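Local structure of hypothetical membrane protein (Corynebacterium glutamicum, 6JSD) at residues 29-34 and 65-70; 58-63 and 82-87. The protein probably binds heme through its HtaA domain, the part described here. The protein carries 1 engineered substitution. All coordinates share one frame; numbering follows the deposited sequence.

Contact 1: residues 29-34 and 65-70; sequences GSWTLN and GSIHFT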
ATOM      1  N   GLY A  29       0.437   6.483 -10.320  1.00 44.62           N
ATOM      2  CA  GLY A  29       1.774   6.295 -10.836  1.00 36.84           C
ATOM      3  C   GLY A  29       1.782   6.079 -12.340  1.00 38.93           C
ATOM      4  O   GLY A  29       0.766   6.186 -13.030  1.00 38.94           O
ATOM      5  N   SER A  30       2.973   5.756 -12.848  1.00 29.33           N
ATOM      6  CA  SER A  30       3.197   5.531 -14.266  1.00 30.28           C
ATOM      7  C   SER A  30       3.954   4.229 -14.476  1.00 31.54           C
ATOM      8  O   SER A  30       4.913   3.945 -13.751  1.00 32.05           O
ATOM      9  CB  SER A  30       3.992   6.699 -14.887  1.00 41.40           C
ATOM     10  OG  SER A  30       4.442   6.343 -16.178  1.00 49.81           O
ATOM     11  N   TRP A  31       3.509   3.445 -15.471  1.00 38.01           N
ATOM     12  CA  TRP A  31       4.091   2.164 -15.878  1.00 32.95           C
ATOM     13  C   TRP A  31       4.666   2.255 -17.282  1.00 32.51           C
ATOM     14  O   TRP A  31       4.002   2.759 -18.188  1.00 37.40           O
ATOM     15  CB  TRP A  31       3.037   1.038 -15.927  1.00 30.34           C
ATOM     16  CG  TRP A  31       2.540   0.582 -14.622  1.00 33.86           C
ATOM     17  CD1 TRP A  31       1.356   0.912 -14.030  1.00 38.71           C
ATOM     18  CD2 TRP A  31       3.204  -0.305 -13.730  1.00 37.12           C
ATOM     19  NE1 TRP A  31       1.249   0.291 -12.815  1.00 38.60           N
ATOM     20  CE2 TRP A  31       2.374  -0.465 -12.606  1.00 37.73           C
ATOM     21  CE3 TRP A  31       4.421  -0.989 -13.772  1.00 38.44           C
ATOM     22  CZ2 TRP A  31       2.723  -1.273 -11.542  1.00 37.29           C
ATOM     23  CZ3 TRP A  31       4.762  -1.796 -12.705  1.00 40.98           C
ATOM     24  CH2 TRP A  31       3.920  -1.933 -11.615  1.00 36.43           C
ATOM     25  N   THR A  32       5.863   1.699 -17.490  1.00 32.62           N
ATOM     26  CA  THR A  32       6.367   1.472 -18.839  1.00 33.34           C
ATOM     27  C   THR A  32       6.635  -0.012 -19.008  1.00 40.78           C
ATOM     28  O   THR A  32       7.419  -0.594 -18.249  1.00 41.16           O
ATOM     29  CB  THR A  32       7.626   2.293 -19.113  1.00 41.29           C
ATOM     30  OG1 THR A  32       7.258   3.668 -19.226  1.00 40.89           O
ATOM     31  CG2 THR A  32       8.290   1.852 -20.415  1.00 40.05           C
ATOM     32  N   LEU A  33       5.983  -0.624 -19.995  1.00 40.72           N
ATOM     33  CA  LEU A  33       6.089  -2.057 -20.241  1.00 40.67           C
ATOM     34  C   LEU A  33       6.678  -2.290 -21.620  1.00 38.96           C
ATOM     35  O   LEU A  33       6.102  -1.865 -22.626  1.00 41.34           O
ATOM     36  CB  LEU A  33       4.730  -2.752 -20.116  1.00 39.36           C
ATOM     37  CG  LEU A  33       4.418  -3.208 -18.683  1.00 47.87           C
ATOM     38  CD1 LEU A  33       4.033  -2.054 -17.822  1.00 48.50           C
ATOM     39  CD2 LEU A  33       3.318  -4.253 -18.671  1.00 56.45           C
ATOM     40  N   ASN A  34       7.823  -2.958 -21.671  1.00 33.45           N
ATOM     41  CA  ASN A  34       8.493  -3.226 -22.936  1.00 42.29           C
ATOM     42  C   ASN A  34       8.592  -4.737 -23.134  1.00 46.25           C
ATOM     43  O   ASN A  34       9.423  -5.400 -22.509  1.00 44.85           O
ATOM     44  CB  ASN A  34       9.863  -2.567 -22.973  1.00 46.97           C
ATOM     45  CG  ASN A  34      10.378  -2.422 -24.369  1.00 56.53           C
ATOM     46  OD1 ASN A  34       9.878  -3.066 -25.294  1.00 60.24           O
ATOM     47  ND2 ASN A  34      11.381  -1.574 -24.544  1.00 67.10           N
ATOM     48  N   GLY A  65      12.354  -8.463 -22.045  1.00 39.56           N
ATOM     49  CA  GLY A  65      11.315  -7.544 -21.632  1.00 38.84           C
ATOM     50  C   GLY A  65      11.597  -6.898 -20.282  1.00 40.61           C
ATOM     51  O   GLY A  65      12.349  -7.411 -19.451  1.00 38.77           O
ATOM     52  N   SER A  66      10.953  -5.753 -20.058  1.00 40.02           N
ATOM     53  CA  SER A  66      11.211  -4.953 -18.869  1.00 38.25           C
ATOM     54  C   SER A  66       9.929  -4.294 -18.370  1.00 37.27           C
ATOM     55  O   SER A  66       8.984  -4.061 -19.128  1.00 38.71           O
ATOM     56  CB  SER A  66      12.272  -3.883 -19.145  1.00 42.58           C
ATOM     57  OG  SER A  66      11.762  -2.943 -20.059  1.00 43.80           O
ATOM     58  N   ILE A  67       9.928  -3.983 -17.070  1.00 35.40           N
ATOM     59  CA  ILE A  67       8.824  -3.318 -16.382  1.00 31.35           C
ATOM     60  C   ILE A  67       9.397  -2.154 -15.593  1.00 32.32           C
ATOM     61  O   ILE A  67      10.392  -2.320 -14.880  1.00 36.49           O
ATOM     62  CB  ILE A  67       8.090  -4.256 -15.404  1.00 39.61           C
ATOM     63  CG1 ILE A  67       7.555  -5.500 -16.103  1.00 44.28           C
ATOM     64  CG2 ILE A  67       6.980  -3.510 -14.706  1.00 45.15           C
ATOM     65  CD1 ILE A  67       7.317  -6.648 -15.113  1.00 47.80           C
ATOM     66  N   HIS A  68       8.746  -0.989 -15.680  1.00 31.52           N
ATOM     67  CA  HIS A  68       9.222   0.205 -14.995  1.00 35.55           C
ATOM     68  C   HIS A  68       8.036   0.899 -14.349  1.00 31.56           C
ATOM     69  O   HIS A  68       7.045   1.188 -15.028  1.00 34.32           O
ATOM     70  CB  HIS A  68       9.935   1.147 -15.961  1.00 39.61           C
ATOM     71  CG  HIS A  68      10.581   2.331 -15.305  1.00 44.12           C
ATOM     72  ND1 HIS A  68      11.413   3.187 -15.991  1.00 48.77           N
ATOM     73  CD2 HIS A  68      10.533   2.793 -14.034  1.00 46.33           C
ATOM     74  CE1 HIS A  68      11.841   4.133 -15.173  1.00 50.97           C
ATOM     75  NE2 HIS A  68      11.319   3.920 -13.980  1.00 48.21           N
ATOM     76  N   PHE A  69       8.133   1.145 -13.042  1.00 31.53           N
ATOM     77  CA  PHE A  69       7.102   1.858 -12.308  1.00 33.39           C
ATOM     78  C   PHE A  69       7.684   3.105 -11.651  1.00 33.26           C
ATOM     79  O   PHE A  69       8.798   3.079 -11.128  1.00 34.47           O
ATOM     80  CB  PHE A  69       6.437   0.990 -11.226  1.00 36.47           C
ATOM     81  CG  PHE A  69       5.327   1.701 -10.492  1.00 29.08           C
ATOM     82  CD1 PHE A  69       4.092   1.878 -11.089  1.00 32.02           C
ATOM     83  CD2 PHE A  69       5.528   2.202  -9.216  1.00 37.34           C
ATOM     84  CE1 PHE A  69       3.066   2.551 -10.430  1.00 30.87           C
ATOM     85  CE2 PHE A  69       4.510   2.890  -8.541  1.00 33.96           C
ATOM     86  CZ  PHE A  69       3.279   3.058  -9.147  1.00 32.45           C
ATOM     87  N   THR A  70       6.901   4.185 -11.681  1.00 33.41           N
ATOM     88  CA  THR A  70       7.183   5.430 -10.965  1.00 39.03           C
ATOM     89  C   THR A  70       5.901   5.885 -10.294  1.00 39.12           C
ATOM     90  O   THR A  70       4.933   6.209 -10.986  1.00 42.30           O
ATOM     91  CB  THR A  70       7.672   6.531 -11.905  1.00 41.84           C
ATOM     92  OG1 THR A  70       8.779   6.054 -12.673  1.00 47.13           O
ATOM     93  CG2 THR A  70       8.099   7.749 -11.098  1.00 47.30           C
TER
HETATM   94  O   HOH W   1      10.134  -1.035 -19.182  1.00 37.95           O
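The ring of F69 presents its edge to one face of the W31 indole, and this edge-to-face pair dominates the apolar side of the antiparallel ladder between 29-34 and 65-70. F69 CD1 hangs over the indole, 3.3 Å from W31 CE2, with the ring planes inclined at 50° rather than upright. F69 CB adds a CH-pi contact above the six-membered ring of W31. The same indole meets I67 at its edge, where W31 CZ3 lies 3.4 Å from I67 CG2. With its CG anti to the backbone N (chi1 -178°), F69 leans forward along its own strand, toward T70, and across to G29, whose CA sits 3.9 Å from F69 CZ.

The other side, carrying S30, T32, N34, S66, H68 and T70, is polar. A water there links T32 O, to which it donates at 2.9 Å, with S66 OG at 2.7 Å. Six backbone hydrogen bonds fix the register, two each for the pairs S30-T70, T32-H68 and N34-S66; the straightest runs from N34 N to S66 O (3.0 Å, 176° at the hydrogen). H68 makes its own polar link outside the pair, NE2 bonding to D77 OD1.

Beyond the first shell, F43 meets the W31 ring, while Y150 and F18 of the second subunit meet W31 and F69 edge-to-face. The strand pair is thus two-sided, polar on one surface, apolar and partly aromatic on the other, and the apolar face meets the second subunit, where W31 touches the heme-binding residue Y150.

Contact 2: residues 58-63 and 82-87; sequences TGSINF and NIEISF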
ATOM      1  N   THR A  58      16.225 -30.083 -13.354  1.00 53.12           N
ATOM      2  CA  THR A  58      16.805 -28.750 -13.233  1.00 57.04           C
ATOM      3  C   THR A  58      16.620 -27.990 -14.542  1.00 50.21           C
ATOM      4  O   THR A  58      16.531 -28.592 -15.621  1.00 49.65           O
ATOM      5  CB  THR A  58      18.301 -28.797 -12.892  1.00 65.98           C
ATOM      6  OG1 THR A  58      19.064 -28.921 -14.100  1.00 74.14           O
ATOM      7  CG2 THR A  58      18.604 -29.970 -11.982  1.00 63.61           C
ATOM      8  N   GLY A  59      16.585 -26.664 -14.446  1.00 47.51           N
ATOM      9  CA  GLY A  59      16.369 -25.860 -15.633  1.00 44.56           C
ATOM     10  C   GLY A  59      16.525 -24.378 -15.361  1.00 47.45           C
ATOM     11  O   GLY A  59      16.608 -23.930 -14.213  1.00 45.73           O
ATOM     12  N   SER A  60      16.563 -23.623 -16.460  1.00 47.56           N
ATOM     13  CA  SER A  60      16.624 -22.162 -16.460  1.00 50.49           C
ATOM     14  C   SER A  60      15.853 -21.691 -17.678  1.00 44.99           C
ATOM     15  O   SER A  60      16.127 -22.144 -18.793  1.00 49.67           O
ATOM     16  CB  SER A  60      18.063 -21.642 -16.518  1.00 58.83           C
ATOM     17  OG  SER A  60      18.629 -21.556 -15.226  1.00 66.81           O
ATOM     18  N   ILE A  61      14.868 -20.834 -17.454  1.00 35.95           N
ATOM     19  CA  ILE A  61      13.986 -20.322 -18.489  1.00 39.28           C
ATOM     20  C   ILE A  61      14.195 -18.812 -18.552  1.00 45.96           C
ATOM     21  O   ILE A  61      14.036 -18.126 -17.535  1.00 43.47           O
ATOM     22  CB  ILE A  61      12.514 -20.630 -18.173  1.00 39.44           C
ATOM     23  CG1 ILE A  61      12.334 -22.065 -17.616  1.00 43.64           C
ATOM     24  CG2 ILE A  61      11.659 -20.359 -19.381  1.00 45.63           C
ATOM     25  CD1 ILE A  61      12.723 -23.157 -18.551  1.00 43.36           C
ATOM     26  N   ASN A  62      14.518 -18.297 -19.737  1.00 44.73           N
ATOM     27  CA  ASN A  62      14.795 -16.876 -19.925  1.00 51.87           C
ATOM     28  C   ASN A  62      13.627 -16.139 -20.557  1.00 47.95           C
ATOM     29  O   ASN A  62      12.908 -16.688 -21.393  1.00 50.61           O
ATOM     30  CB  ASN A  62      16.027 -16.677 -20.799  1.00 56.73           C
ATOM     31  CG  ASN A  62      17.271 -17.063 -20.097  1.00 56.24           C
ATOM     32  OD1 ASN A  62      17.628 -16.452 -19.094  1.00 62.52           O
ATOM     33  ND2 ASN A  62      17.941 -18.097 -20.590  1.00 50.89           N
ATOM     34  N   PHE A  63      13.459 -14.858 -20.157  1.00 44.92           N
ATOM     35  CA  PHE A  63      12.382 -14.020 -20.677  1.00 41.89           C
ATOM     36  C   PHE A  63      12.899 -12.608 -20.935  1.00 48.05           C
ATOM     37  O   PHE A  63      13.319 -11.932 -19.992  1.00 49.37           O
ATOM     38  CB  PHE A  63      11.208 -13.945 -19.699  1.00 40.20           C
ATOM     39  CG  PHE A  63      10.623 -15.289 -19.310  1.00 41.39           C
ATOM     40  CD1 PHE A  63       9.595 -15.847 -20.043  1.00 44.31           C
ATOM     41  CD2 PHE A  63      11.082 -15.966 -18.188  1.00 41.45           C
ATOM     42  CE1 PHE A  63       9.040 -17.058 -19.688  1.00 38.98           C
ATOM     43  CE2 PHE A  63      10.534 -17.183 -17.826  1.00 42.04           C
ATOM     44  CZ  PHE A  63       9.507 -17.721 -18.580  1.00 42.14           C
ATOM     45  N   ASN A  82      14.511  -8.600 -17.940  1.00 39.99           N
ATOM     46  CA  ASN A  82      15.134  -9.850 -18.368  1.00 39.74           C
ATOM     47  C   ASN A  82      15.092 -10.896 -17.254  1.00 39.62           C
ATOM     48  O   ASN A  82      16.123 -11.397 -16.791  1.00 34.63           O
ATOM     49  CB  ASN A  82      16.573  -9.607 -18.833  1.00 43.58           C
ATOM     50  CG  ASN A  82      16.650  -8.734 -20.073  1.00 50.56           C
ATOM     51  OD1 ASN A  82      15.804  -8.814 -20.967  1.00 53.15           O
ATOM     52  ND2 ASN A  82      17.663  -7.885 -20.124  1.00 50.09           N
ATOM     53  N   ILE A  83      13.876 -11.218 -16.817  1.00 41.86           N
ATOM     54  CA  ILE A  83      13.747 -12.133 -15.696  1.00 44.29           C
ATOM     55  C   ILE A  83      14.143 -13.540 -16.124  1.00 45.97           C
ATOM     56  O   ILE A  83      14.063 -13.922 -17.308  1.00 43.58           O
ATOM     57  CB  ILE A  83      12.328 -12.123 -15.091  1.00 41.74           C
ATOM     58  CG1 ILE A  83      11.361 -12.912 -15.975  1.00 44.82           C
ATOM     59  CG2 ILE A  83      11.865 -10.676 -14.825  1.00 37.06           C
ATOM     60  CD1 ILE A  83      10.028 -13.258 -15.291  1.00 41.88           C
ATOM     61  N   GLU A  84      14.580 -14.315 -15.142  1.00 42.65           N
ATOM     62  CA  GLU A  84      14.998 -15.686 -15.347  1.00 46.64           C
ATOM     63  C   GLU A  84      14.482 -16.529 -14.191  1.00 44.44           C
ATOM     64  O   GLU A  84      14.669 -16.172 -13.023  1.00 43.22           O
ATOM     65  CB  GLU A  84      16.523 -15.775 -15.437  1.00 45.72           C
ATOM     66  CG  GLU A  84      17.044 -17.188 -15.495  1.00 52.45           C
ATOM     67  CD  GLU A  84      18.517 -17.270 -15.132  1.00 65.93           C
ATOM     68  OE1 GLU A  84      19.165 -16.203 -15.027  1.00 72.72           O
ATOM     69  OE2 GLU A  84      19.024 -18.400 -14.947  1.00 70.15           O
ATOM     70  N   ILE A  85      13.826 -17.630 -14.519  1.00 42.18           N
ATOM     71  CA  ILE A  85      13.366 -18.604 -13.538  1.00 38.82           C
ATOM     72  C   ILE A  85      14.304 -19.796 -13.607  1.00 48.28           C
ATOM     73  O   ILE A  85      14.432 -20.431 -14.664  1.00 47.42           O
ATOM     74  CB  ILE A  85      11.920 -19.037 -13.810  1.00 36.96           C
ATOM     75  CG1 ILE A  85      10.979 -17.862 -13.669  1.00 35.26           C
ATOM     76  CG2 ILE A  85      11.522 -20.181 -12.876  1.00 44.63           C
ATOM     77  CD1 ILE A  85       9.552 -18.200 -13.998  1.00 40.60           C
ATOM     78  N   SER A  86      14.980 -20.093 -12.501  1.00 46.61           N
ATOM     79  CA  SER A  86      15.815 -21.278 -12.423  1.00 51.36           C
ATOM     80  C   SER A  86      15.226 -22.223 -11.385  1.00 50.70           C
ATOM     81  O   SER A  86      14.638 -21.793 -10.391  1.00 50.55           O
ATOM     82  CB  SER A  86      17.267 -20.934 -12.076  1.00 55.09           C
ATOM     83  OG  SER A  86      17.364 -20.370 -10.781  1.00 64.06           O
ATOM     84  N   PHE A  87      15.359 -23.519 -11.633  1.00 49.04           N
ATOM     85  CA  PHE A  87      14.867 -24.489 -10.671  1.00 52.12           C
ATOM     86  C   PHE A  87      15.824 -25.662 -10.597  1.00 55.99           C
ATOM     87  O   PHE A  87      16.511 -26.005 -11.565  1.00 54.09           O
ATOM     88  CB  PHE A  87      13.434 -24.981 -10.980  1.00 49.46           C
ATOM     89  CG  PHE A  87      13.271 -25.614 -12.339  1.00 48.88           C
ATOM     90  CD1 PHE A  87      12.938 -24.837 -13.438  1.00 43.63           C
ATOM     91  CD2 PHE A  87      13.428 -26.987 -12.508  1.00 42.39           C
ATOM     92  CE1 PHE A  87      12.783 -25.400 -14.683  1.00 42.42           C
ATOM     93  CE2 PHE A  87      13.275 -27.567 -13.756  1.00 43.90           C
ATOM     94  CZ  PHE A  87      12.949 -26.773 -14.849  1.00 40.88           C
TER
HETATM   95  O   HOH W   2      11.705 -10.065 -18.458  1.00 37.40           O
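The F87 ring lies against the backbone of G59, which occupies one of its faces: G59 N stands 3.5 Å above the ring plane, offset toward the rim, and G59 CA makes a CH-pi contact 3.9 Å from the ring centroid. G59, having no side chain, lets the ring lie directly against its backbone. CG of F87, between the backbone N and the carbonyl carbon (chi1 58°), folds it across the partner strand. At the F87 edge, I61 CG1 makes a looser contact. The F63 ring has a different neighbour in its plane, the carbonyl oxygen of I83, while F63 CD2 packs 3.8 Å from I83 CG1 and F63 CE2 reaches I85 CD1.

Between these rings strand 58-62, flanked by 42-53 and 77-88 in the antiparallel sheet of the HtaA domain, pairs with 77-88 through two backbone hydrogen bonds each for G59-F87 and I61-I85. Farther along, F63 N bonds to I83 O at 3.1 Å, approaching nearly along the C=O axis. A water beside it accepts from I83 N (3.0 Å) and lies within donating distance of F63 O, though other acceptors compete for its protons.

S60, N62, E84 and S86 line the opposite surface. E84, its chain extended, runs beside N62 and brings OE2 to 3.2 Å from S60 OG, a possible hydrogen bond whose proton has another acceptor in reach. Its OE1 forms a salt bridge with R112.

I61 and I85 pack on F161, F87 on F120, and I61, F63 and I85 also on A8, S9 and A10 of the second subunit. This is structural packing, away from the heme-binding residues: aromatic and aliphatic groups fill the interior, while E84, paired with R112 and perhaps also with S60, would be expected to favour its ionised form.

How the contacts relate
From the N terminus, the chain lays down 29-34, continues through strands 37-39 and 42-53 to 58-63, and soon enters 65-70, where contact 1 closes a loop of 30 intervening residues. It then runs through the start of strand 77-88 to 82-87, closing contact 2 over 18 residues. Because the segments alternate, the two closures cross. Their centres are about 21 Å apart, yet they meet where G65 O lies 2.9 Å from N82 N, a probable hydrogen bond. Strand 77-88, turning a corner at N82, pairs with 66-70 before the corner and with 58-62 after it, thereby joining strands 30-34 and 66-70, which lie nearer the heme-binding residues, to strands 58-62 and 42-53.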